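Local coordinates for uncharacterized protein AsbF (Bacillus anthracis, PDB 3DX5) that catalyses the manganese-dependent dehydration of 3-dehydroshikimate to 3,4-dihydroxybenzoate, a building block of the siderophore petrobactin, at residues 31-36 with 194-199; 37-42 with 65-70. All coordinates share one frame; numbering follows the deposited sequence. Where two conformers were deposited one is given.

Interaction 1: 31-36 with 194-199; sequences GIELWG and IQHYHF. With MN (manganese (II) ion), chain B.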
ATOM      1  N   GLY A  31       7.082  16.346  14.880  1.00 11.00           N
ATOM      2  CA  GLY A  31       6.047  15.360  15.083  1.00 10.73           C
ATOM      3  C   GLY A  31       6.077  14.289  14.012  1.00 10.35           C
ATOM      4  O   GLY A  31       6.668  14.483  12.917  1.00  9.62           O
ATOM      5  N   ILE A  32       5.471  13.151  14.346  1.00  9.76           N
ATOM      6  CA  ILE A  32       5.243  12.075  13.371  1.00 10.42           C
ATOM      7  C   ILE A  32       3.748  11.742  13.405  1.00 10.91           C
ATOM      8  O   ILE A  32       3.184  11.505  14.476  1.00 11.02           O
ATOM      9  CB  ILE A  32       6.107  10.839  13.694  1.00  9.78           C
ATOM     10  CG1 ILE A  32       7.590  11.185  13.453  1.00 10.59           C
ATOM     11  CG2 ILE A  32       5.655   9.624  12.839  1.00  9.89           C
ATOM     12  CD1 ILE A  32       8.544  10.157  14.085  1.00 14.40           C
ATOM     13  N   GLU A  33       3.119  11.735  12.235  1.00 10.37           N
ATOM     14  CA  GLU A  33       1.730  11.323  12.110  1.00 10.81           C
ATOM     15  C   GLU A  33       1.814   9.879  11.655  1.00 10.90           C
ATOM     16  O   GLU A  33       2.303   9.556  10.526  1.00 10.57           O
ATOM     17  CB  GLU A  33       0.981  12.216  11.090  1.00 10.69           C
ATOM     18  CG  GLU A  33      -0.396  11.628  10.651  1.00 12.01           C
ATOM     19  CD  GLU A  33      -1.116  12.507   9.613  1.00 14.16           C
ATOM     20  OE1 GLU A  33      -0.725  13.694   9.426  1.00 15.84           O
ATOM     21  OE2 GLU A  33      -2.077  12.012   8.960  1.00 16.58           O
ATOM     22  N   LEU A  34       1.365   8.992  12.538  1.00  9.91           N
ATOM     23  CA  LEU A  34       1.595   7.575  12.365  1.00 10.56           C
ATOM     24  C   LEU A  34       0.382   6.949  11.706  1.00 10.56           C
ATOM     25  O   LEU A  34      -0.728   7.018  12.268  1.00 10.76           O
ATOM     26  CB  LEU A  34       1.831   6.921  13.731  1.00 10.66           C
ATOM     27  CG  LEU A  34       2.330   5.487  13.800  1.00 12.14           C
ATOM     28  CD1 LEU A  34       3.533   5.189  12.971  1.00  7.59           C
ATOM     29  CD2 LEU A  34       2.658   5.255  15.288  1.00 12.14           C
ATOM     30  N   TRP A  35       0.586   6.302  10.560  1.00  8.97           N
ATOM     31  CA  TRP A  35      -0.496   5.583   9.877  1.00  9.52           C
ATOM     32  C   TRP A  35      -0.978   4.433  10.790  1.00 10.22           C
ATOM     33  O   TRP A  35      -0.151   3.764  11.424  1.00 10.15           O
ATOM     34  CB  TRP A  35       0.094   5.005   8.597  1.00  9.23           C
ATOM     35  CG  TRP A  35      -0.870   4.699   7.488  1.00 11.05           C
ATOM     36  CD1 TRP A  35      -2.163   5.182   7.309  1.00 10.92           C
ATOM     37  CD2 TRP A  35      -0.588   3.863   6.354  1.00 11.13           C
ATOM     38  NE1 TRP A  35      -2.687   4.671   6.122  1.00  9.97           N
ATOM     39  CE2 TRP A  35      -1.740   3.863   5.528  1.00 11.08           C
ATOM     40  CE3 TRP A  35       0.544   3.118   5.957  1.00 11.39           C
ATOM     41  CZ2 TRP A  35      -1.796   3.130   4.324  1.00 12.49           C
ATOM     42  CZ3 TRP A  35       0.485   2.386   4.763  1.00 10.69           C
ATOM     43  CH2 TRP A  35      -0.678   2.401   3.966  1.00 10.43           C
ATOM     44  N   GLY A  36      -2.294   4.229  10.884  1.00 10.10           N
ATOM     45  CA  GLY A  36      -2.867   3.281  11.815  1.00  9.05           C
ATOM     46  C   GLY A  36      -2.338   1.868  11.646  1.00 10.47           C
ATOM     47  O   GLY A  36      -2.049   1.183  12.649  1.00  9.11           O
ATOM     48  N   ILE A 194     -10.500  22.971  14.147  1.00 12.08           N
ATOM     49  CA  ILE A 194      -9.265  22.424  13.560  1.00 12.25           C
ATOM     50  C   ILE A 194      -8.290  21.939  14.645  1.00 12.12           C
ATOM     51  O   ILE A 194      -8.053  22.659  15.614  1.00 11.09           O
ATOM     52  CB  ILE A 194      -8.565  23.482  12.689  1.00 12.44           C
ATOM     53  CG1 ILE A 194      -9.382  23.731  11.410  1.00 12.33           C
ATOM     54  CG2 ILE A 194      -7.048  23.091  12.351  1.00 12.64           C
ATOM     55  CD1 ILE A 194      -8.908  24.976  10.737  1.00 13.34           C
ATOM     56  N   GLN A 195      -7.704  20.751  14.471  0.50 11.92           N
ATOM     57  CA  GLN A 195      -6.645  20.302  15.395  0.50 12.38           C
ATOM     58  C   GLN A 195      -5.358  19.901  14.680  0.50 11.89           C
ATOM     59  O   GLN A 195      -4.335  19.643  15.333  0.50 11.45           O
ATOM     60  CB  GLN A 195      -7.132  19.141  16.259  0.50 12.61           C
ATOM     61  CG  GLN A 195      -8.302  19.501  17.159  0.50 16.83           C
ATOM     62  CD  GLN A 195      -7.877  20.142  18.459  0.50 21.11           C
ATOM     63  OE1 GLN A 195      -7.429  21.289  18.494  0.50 21.84           O
ATOM     64  NE2 GLN A 195      -8.032  19.398  19.553  0.50 23.33           N
ATOM     65  N   HIS A 196      -5.407  19.843  13.347  1.00 10.82           N
ATOM     66  CA  HIS A 196      -4.279  19.324  12.549  1.00 10.35           C
ATOM     67  C   HIS A 196      -4.424  19.795  11.108  1.00 10.48           C
ATOM     68  O   HIS A 196      -5.547  20.094  10.646  1.00 10.24           O
ATOM     69  CB  HIS A 196      -4.249  17.768  12.600  1.00 10.56           C
ATOM     70  CG  HIS A 196      -2.873  17.149  12.538  1.00 10.93           C
ATOM     71  ND1 HIS A 196      -2.118  17.097  11.383  1.00 13.36           N
ATOM     72  CD2 HIS A 196      -2.161  16.477  13.471  1.00 11.75           C
ATOM     73  CE1 HIS A 196      -0.989  16.449  11.614  1.00 12.01           C
ATOM     74  NE2 HIS A 196      -0.994  16.058  12.877  1.00 14.07           N
ATOM     75  N   TYR A 197      -3.307  19.889  10.396  1.00  9.48           N
ATOM     76  CA  TYR A 197      -3.362  20.171   8.938  1.00 10.61           C
ATOM     77  C   TYR A 197      -2.632  19.094   8.137  1.00 10.54           C
ATOM     78  O   TYR A 197      -1.745  18.434   8.653  1.00 10.45           O
ATOM     79  CB  TYR A 197      -2.697  21.503   8.560  1.00  8.83           C
ATOM     80  CG  TYR A 197      -3.053  22.643   9.471  1.00 10.11           C
ATOM     81  CD1 TYR A 197      -4.246  23.343   9.302  1.00 10.18           C
ATOM     82  CD2 TYR A 197      -2.183  23.028  10.520  1.00 11.26           C
ATOM     83  CE1 TYR A 197      -4.588  24.394  10.148  1.00  7.92           C
ATOM     84  CE2 TYR A 197      -2.501  24.089  11.352  1.00  8.90           C
ATOM     85  CZ  TYR A 197      -3.718  24.755  11.160  1.00 10.61           C
ATOM     86  OH  TYR A 197      -4.059  25.815  11.982  1.00 12.26           O
ATOM     87  N   HIS A 198      -2.996  18.980   6.864  1.00 10.97           N
ATOM     88  CA  HIS A 198      -2.222  18.282   5.831  1.00 12.21           C
ATOM     89  C   HIS A 198      -1.845  19.306   4.788  1.00 11.47           C
ATOM     90  O   HIS A 198      -2.714  20.056   4.324  1.00 11.54           O
ATOM     91  CB  HIS A 198      -3.078  17.181   5.164  1.00 11.50           C
ATOM     92  CG  HIS A 198      -3.082  15.889   5.920  1.00 12.56           C
ATOM     93  ND1 HIS A 198      -3.726  14.751   5.461  1.00 10.76           N
ATOM     94  CD2 HIS A 198      -2.508  15.554   7.102  1.00 10.91           C
ATOM     95  CE1 HIS A 198      -3.533  13.769   6.327  1.00 11.61           C
ATOM     96  NE2 HIS A 198      -2.800  14.232   7.333  1.00 10.67           N
ATOM     97  N   PHE A 199      -0.573  19.321   4.400  1.00 10.59           N
ATOM     98  CA  PHE A 199      -0.068  20.213   3.371  1.00 10.18           C
ATOM     99  C   PHE A 199       0.424  19.357   2.195  1.00 10.76           C
ATOM    100  O   PHE A 199       1.383  18.592   2.343  1.00  9.50           O
ATOM    101  CB  PHE A 199       1.170  20.982   3.883  1.00  9.83           C
ATOM    102  CG  PHE A 199       0.880  22.158   4.824  1.00 11.32           C
ATOM    103  CD1 PHE A 199      -0.398  22.420   5.311  1.00 11.21           C
ATOM    104  CD2 PHE A 199       1.931  22.950   5.274  1.00 11.14           C
ATOM    105  CE1 PHE A 199      -0.629  23.492   6.190  1.00 11.54           C
ATOM    106  CE2 PHE A 199       1.719  24.026   6.146  1.00 12.54           C
ATOM    107  CZ  PHE A 199       0.429  24.301   6.605  1.00 11.77           C
TER
HETATM  108 MN    MN B 287      -4.715  14.191   3.490  1.00 13.95          MN
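Glu33 and His198 meet across the interior of the barrel, carboxylate against imidazole edge, while their backbones stay far apart: the nearest CA atoms of 31-36 and 194-199, those of Glu33 and His196, are 10.0 Å from each other. Glu33 bridges this gap by stretching out, its CG anti to the backbone N (chi1 166°) and the chain extended beyond it. The two side chains cross at about a right angle, yet the carboxylate and ring planes differ by only 17°. His198 NE2 points its N-H to the syn lone pair of Glu33 OE2, 2.8 Å away and almost in the ring plane, with a weak second bond to Glu33 OE1 at 3.0 Å. Ser251 bonds to OE1, and Ser68, in the conformer given, probably to OE2. His196 approaches obliquely, its CE1 3.5 Å from Glu33 OE1, and bonds through NE2 to Thr65. His198 presents ND1 to the manganese ion at 2.3 Å; held at both nitrogens, the ring has its rotation fixed, and the carboxylate may make ND1 a stronger electron donor. Glu142, Asp172 and Glu253 also bind the metal; with Glu33 behind His198 this is a carboxylate-histidine-metal arrangement at the heart of a xylose isomerase-like TIM barrel.

Interaction 2: 37-42 with 65-70; sequences THAQNL and TMISDY. With DHB (3,4-dihydroxybenzoic acid), chain D.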
ATOM      1  N   THR A  37      -2.161   1.415  10.392  1.00  9.64           N
ATOM      2  CA  THR A  37      -1.648   0.060  10.188  1.00  8.66           C
ATOM      3  C   THR A  37      -0.196  -0.094  10.668  1.00  8.46           C
ATOM      4  O   THR A  37       0.196  -1.167  11.171  1.00  7.96           O
ATOM      5  CB  THR A  37      -1.785  -0.413   8.705  1.00  9.21           C
ATOM      6  OG1 THR A  37      -1.402  -1.782   8.651  1.00  9.28           O
ATOM      7  CG2 THR A  37      -0.853   0.426   7.749  1.00  7.86           C
ATOM      8  N   HIS A  38       0.608   0.975  10.518  1.00  7.66           N
ATOM      9  CA  HIS A  38       1.958   1.002  11.061  1.00  7.70           C
ATOM     10  C   HIS A  38       1.964   0.935  12.595  1.00  8.11           C
ATOM     11  O   HIS A  38       2.734   0.156  13.166  1.00  8.19           O
ATOM     12  CB  HIS A  38       2.697   2.271  10.607  1.00  8.43           C
ATOM     13  CG  HIS A  38       3.079   2.255   9.149  1.00  9.13           C
ATOM     14  ND1 HIS A  38       3.509   3.380   8.477  1.00  6.28           N
ATOM     15  CD2 HIS A  38       3.091   1.244   8.241  1.00  7.11           C
ATOM     16  CE1 HIS A  38       3.835   3.049   7.237  1.00  6.68           C
ATOM     17  NE2 HIS A  38       3.570   1.765   7.063  1.00  9.44           N
ATOM     18  N   ALA A  39       1.126   1.759  13.246  1.00  6.84           N
ATOM     19  CA  ALA A  39       0.938   1.724  14.704  1.00  7.16           C
ATOM     20  C   ALA A  39       0.592   0.294  15.194  1.00  7.96           C
ATOM     21  O   ALA A  39       1.215  -0.244  16.124  1.00  8.70           O
ATOM     22  CB  ALA A  39      -0.200   2.722  15.113  1.00  6.79           C
ATOM     23  N   GLN A  40      -0.402  -0.318  14.559  1.00  8.37           N
ATOM     24  CA  GLN A  40      -0.892  -1.633  14.947  1.00  9.27           C
ATOM     25  C   GLN A  40       0.191  -2.682  14.789  1.00  9.25           C
ATOM     26  O   GLN A  40       0.389  -3.535  15.665  1.00  9.28           O
ATOM     27  CB  GLN A  40      -2.113  -2.003  14.088  1.00  9.80           C
ATOM     28  CG  GLN A  40      -2.625  -3.466  14.322  1.00 11.48           C
ATOM     29  CD  GLN A  40      -3.215  -3.678  15.743  1.00 15.17           C
ATOM     30  OE1 GLN A  40      -3.538  -2.727  16.462  1.00 13.98           O
ATOM     31  NE2 GLN A  40      -3.338  -4.934  16.136  1.00 14.21           N
ATOM     32  N   ASN A  41       0.885  -2.654  13.665  1.00  9.00           N
ATOM     33  CA  ASN A  41       1.919  -3.663  13.479  1.00  9.28           C
ATOM     34  C   ASN A  41       3.134  -3.481  14.368  1.00  9.13           C
ATOM     35  O   ASN A  41       3.772  -4.462  14.730  1.00  8.65           O
ATOM     36  CB  ASN A  41       2.292  -3.809  12.002  1.00  9.70           C
ATOM     37  CG  ASN A  41       1.198  -4.510  11.204  1.00 10.98           C
ATOM     38  OD1 ASN A  41       0.646  -3.969  10.232  1.00 15.95           O
ATOM     39  ND2 ASN A  41       0.866  -5.697  11.625  1.00 11.95           N
ATOM     40  N   LEU A  42       3.463  -2.236  14.724  1.00  9.02           N
ATOM     41  CA  LEU A  42       4.548  -2.016  15.699  1.00  8.50           C
ATOM     42  C   LEU A  42       4.155  -2.618  17.046  1.00  8.23           C
ATOM     43  O   LEU A  42       4.958  -3.321  17.683  1.00  7.32           O
ATOM     44  CB  LEU A  42       4.871  -0.529  15.855  1.00  8.09           C
ATOM     45  CG  LEU A  42       5.538   0.131  14.634  1.00  9.03           C
ATOM     46  CD1 LEU A  42       5.558   1.664  14.830  1.00  6.43           C
ATOM     47  CD2 LEU A  42       6.961  -0.407  14.409  1.00  7.15           C
ATOM     48  N   THR A  65       1.843  12.829  16.564  1.00 11.52           N
ATOM     49  CA  THR A  65       0.839  13.912  16.505  1.00 12.90           C
ATOM     50  C   THR A  65      -0.603  13.387  16.439  1.00 12.84           C
ATOM     51  O   THR A  65      -1.562  14.080  16.852  1.00 12.87           O
ATOM     52  CB  THR A  65       1.079  14.906  15.296  1.00 13.48           C
ATOM     53  OG1 THR A  65       0.715  14.277  14.051  1.00 14.76           O
ATOM     54  CG2 THR A  65       2.530  15.317  15.193  1.00 14.93           C
HETATM   55  N   MSE A  66      -0.749  12.173  15.916  1.00 12.30           N
HETATM   56  CA  MSE A  66      -2.044  11.637  15.527  1.00 11.91           C
HETATM   57  C   MSE A  66      -1.813  10.248  14.971  1.00 11.81           C
HETATM   58  O   MSE A  66      -0.749   9.971  14.397  1.00 10.82           O
HETATM   59  CB  MSE A  66      -2.662  12.530  14.436  1.00 11.74           C
HETATM   60  CG  MSE A  66      -4.056  12.087  13.915  1.00 12.98           C
HETATM   61 SE   MSE A  66      -4.976  13.606  13.020  0.75 12.39          SE
HETATM   62  CE  MSE A  66      -3.820  13.793  11.452  1.00  8.84           C
ATOM     63  N   ILE A  67      -2.809   9.382  15.120  1.00 10.09           N
ATOM     64  CA  ILE A  67      -2.831   8.136  14.370  1.00 11.40           C
ATOM     65  C   ILE A  67      -3.895   8.269  13.289  1.00 11.58           C
ATOM     66  O   ILE A  67      -5.056   8.620  13.591  1.00 11.40           O
ATOM     67  CB  ILE A  67      -3.141   6.952  15.294  1.00 10.69           C
ATOM     68  CG1 ILE A  67      -1.945   6.785  16.267  1.00 13.38           C
ATOM     69  CG2 ILE A  67      -3.379   5.707  14.464  1.00 11.60           C
ATOM     70  CD1 ILE A  67      -2.263   5.951  17.480  1.00 14.70           C
ATOM     71  N   SER A  68      -3.524   7.974  12.046  0.50 10.93           N
ATOM     72  CA  SER A  68      -4.424   8.213  10.931  0.50 10.69           C
ATOM     73  C   SER A  68      -4.941   6.915  10.323  0.50 11.03           C
ATOM     74  O   SER A  68      -4.177   6.088   9.815  0.50 10.61           O
ATOM     75  CB  SER A  68      -3.754   9.129   9.905  0.50 10.76           C
ATOM     76  OG  SER A  68      -3.283  10.283  10.580  0.50  7.72           O
ATOM     77  N   ASP A  69      -6.252   6.727  10.409  1.00 11.30           N
ATOM     78  CA  ASP A  69      -6.836   5.463  10.056  1.00 12.50           C
ATOM     79  C   ASP A  69      -8.122   5.681   9.274  1.00 12.78           C
ATOM     80  O   ASP A  69      -8.271   6.718   8.622  1.00 12.90           O
ATOM     81  CB  ASP A  69      -7.025   4.613  11.322  1.00 12.52           C
ATOM     82  CG  ASP A  69      -6.863   3.105  11.036  1.00 17.98           C
ATOM     83  OD1 ASP A  69      -6.064   2.446  11.743  1.00 21.55           O
ATOM     84  OD2 ASP A  69      -7.535   2.576  10.105  1.00 18.23           O
ATOM     85  N   TYR A  70      -9.027   4.705   9.319  1.00 12.37           N
ATOM     86  CA  TYR A  70     -10.208   4.648   8.449  1.00 14.32           C
ATOM     87  C   TYR A  70     -11.234   3.903   9.271  1.00 14.80           C
ATOM     88  O   TYR A  70     -11.027   2.743   9.603  1.00 14.78           O
ATOM     89  CB  TYR A  70      -9.904   3.839   7.143  1.00 14.52           C
ATOM     90  CG  TYR A  70      -8.591   4.250   6.462  1.00 17.28           C
ATOM     91  CD1 TYR A  70      -8.575   5.251   5.467  1.00 18.53           C
ATOM     92  CD2 TYR A  70      -7.353   3.666   6.841  1.00 16.26           C
ATOM     93  CE1 TYR A  70      -7.360   5.659   4.870  1.00 15.56           C
ATOM     94  CE2 TYR A  70      -6.158   4.096   6.279  1.00 15.60           C
ATOM     95  CZ  TYR A  70      -6.167   5.082   5.290  1.00 15.44           C
ATOM     96  OH  TYR A  70      -4.969   5.487   4.708  1.00 14.96           O
TER
HETATM   97  C1  DHB D 289      -5.193   9.567   2.071  1.00 18.25           C
HETATM   98  C2  DHB D 289      -5.140  10.919   2.396  1.00 18.29           C
HETATM   99  C3  DHB D 289      -5.234  11.892   1.397  1.00 18.33           C
HETATM  100  O3  DHB D 289      -5.195  13.241   1.638  1.00 15.67           O
HETATM  101  C4  DHB D 289      -5.420  11.454   0.011  1.00 20.66           C
HETATM  102  O4  DHB D 289      -5.516  12.423  -0.925  1.00 20.45           O
HETATM  103  C5  DHB D 289      -5.502  10.099  -0.299  1.00 19.34           C
HETATM  104  C6  DHB D 289      -5.381   9.164   0.746  1.00 20.09           C
HETATM  105  C   DHB D 289      -5.065   8.537   3.181  1.00 18.97           C
HETATM  106  O1  DHB D 289      -5.143   7.319   2.991  1.00 18.58           O
HETATM  107  O2  DHB D 289      -4.833   8.947   4.426  1.00 18.36           O
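Ala39 sets its methyl group against a branch of Ile67, CB to CG2 at 4.4 Å, in the apolar meeting of helix 36-45 with strand 64-68. Both residues direct their CB toward the opposite segment, and the small alanine side chain is consistent with the close backbones, the CA atoms of Ala39 and Ile67 being 7.4 Å apart. Ile67 has CG1 anti to its carbonyl carbon, beside the backbone N (chi1 -67°), and it is CG2 that comes nearest to Ala39. Phe96 and Leu34 also pack on Ala39. This is the layering of a TIM barrel, a helix following one strand and lying over the outer face of the next. Just past the C-terminal end of strand 64-68, the carboxylate of Asp69 comes near the start of the helix, with OD1 4.3 Å from Thr37 N, a loose approach. Asp69 OD2 turns back to accept Tyr70 N at 2.7 Å through its anti lone pair, and forms a salt bridge with Lys85. Tyr70 faces a different partner: with CG beside the backbone N and anti to the carbonyl carbon (chi1 -48°), its phenol reaches the bound 3,4-dihydroxybenzoic acid. Tyr70 OH donates to carboxylate oxygen O1 of the ligand over 2.5 Å, with O1 in the ring plane at the edge; Trp35 NE1 also bonds to this hydroxyl, and Arg102 makes a cation-pi contact with the ring.

Strands 31-35 and 64-68 are parallel neighbours in the barrel sheet, helix 36-45 follows the first directly, and the centres of interactions 1 and 2 are 11 Å apart. The seam between them inside the barrel is polar, with 2.7 Å from Glu33 OE2 to Ser68 OG and 2.7 Å from His196 NE2 to Thr65 OG1. One strand thus contributes to two layers, giving Ile67 to the outer helix and Ser68 to Glu33, the second-shell partner of the manganese ligand His198. Both contacts reach the active site: 31-36 with 194-199 orients a metal ligand, whereas 65-70 carries Tyr70 to the carboxylate of 3,4-dihydroxybenzoic acid, whose O3 is about 2.1 Å from the manganese.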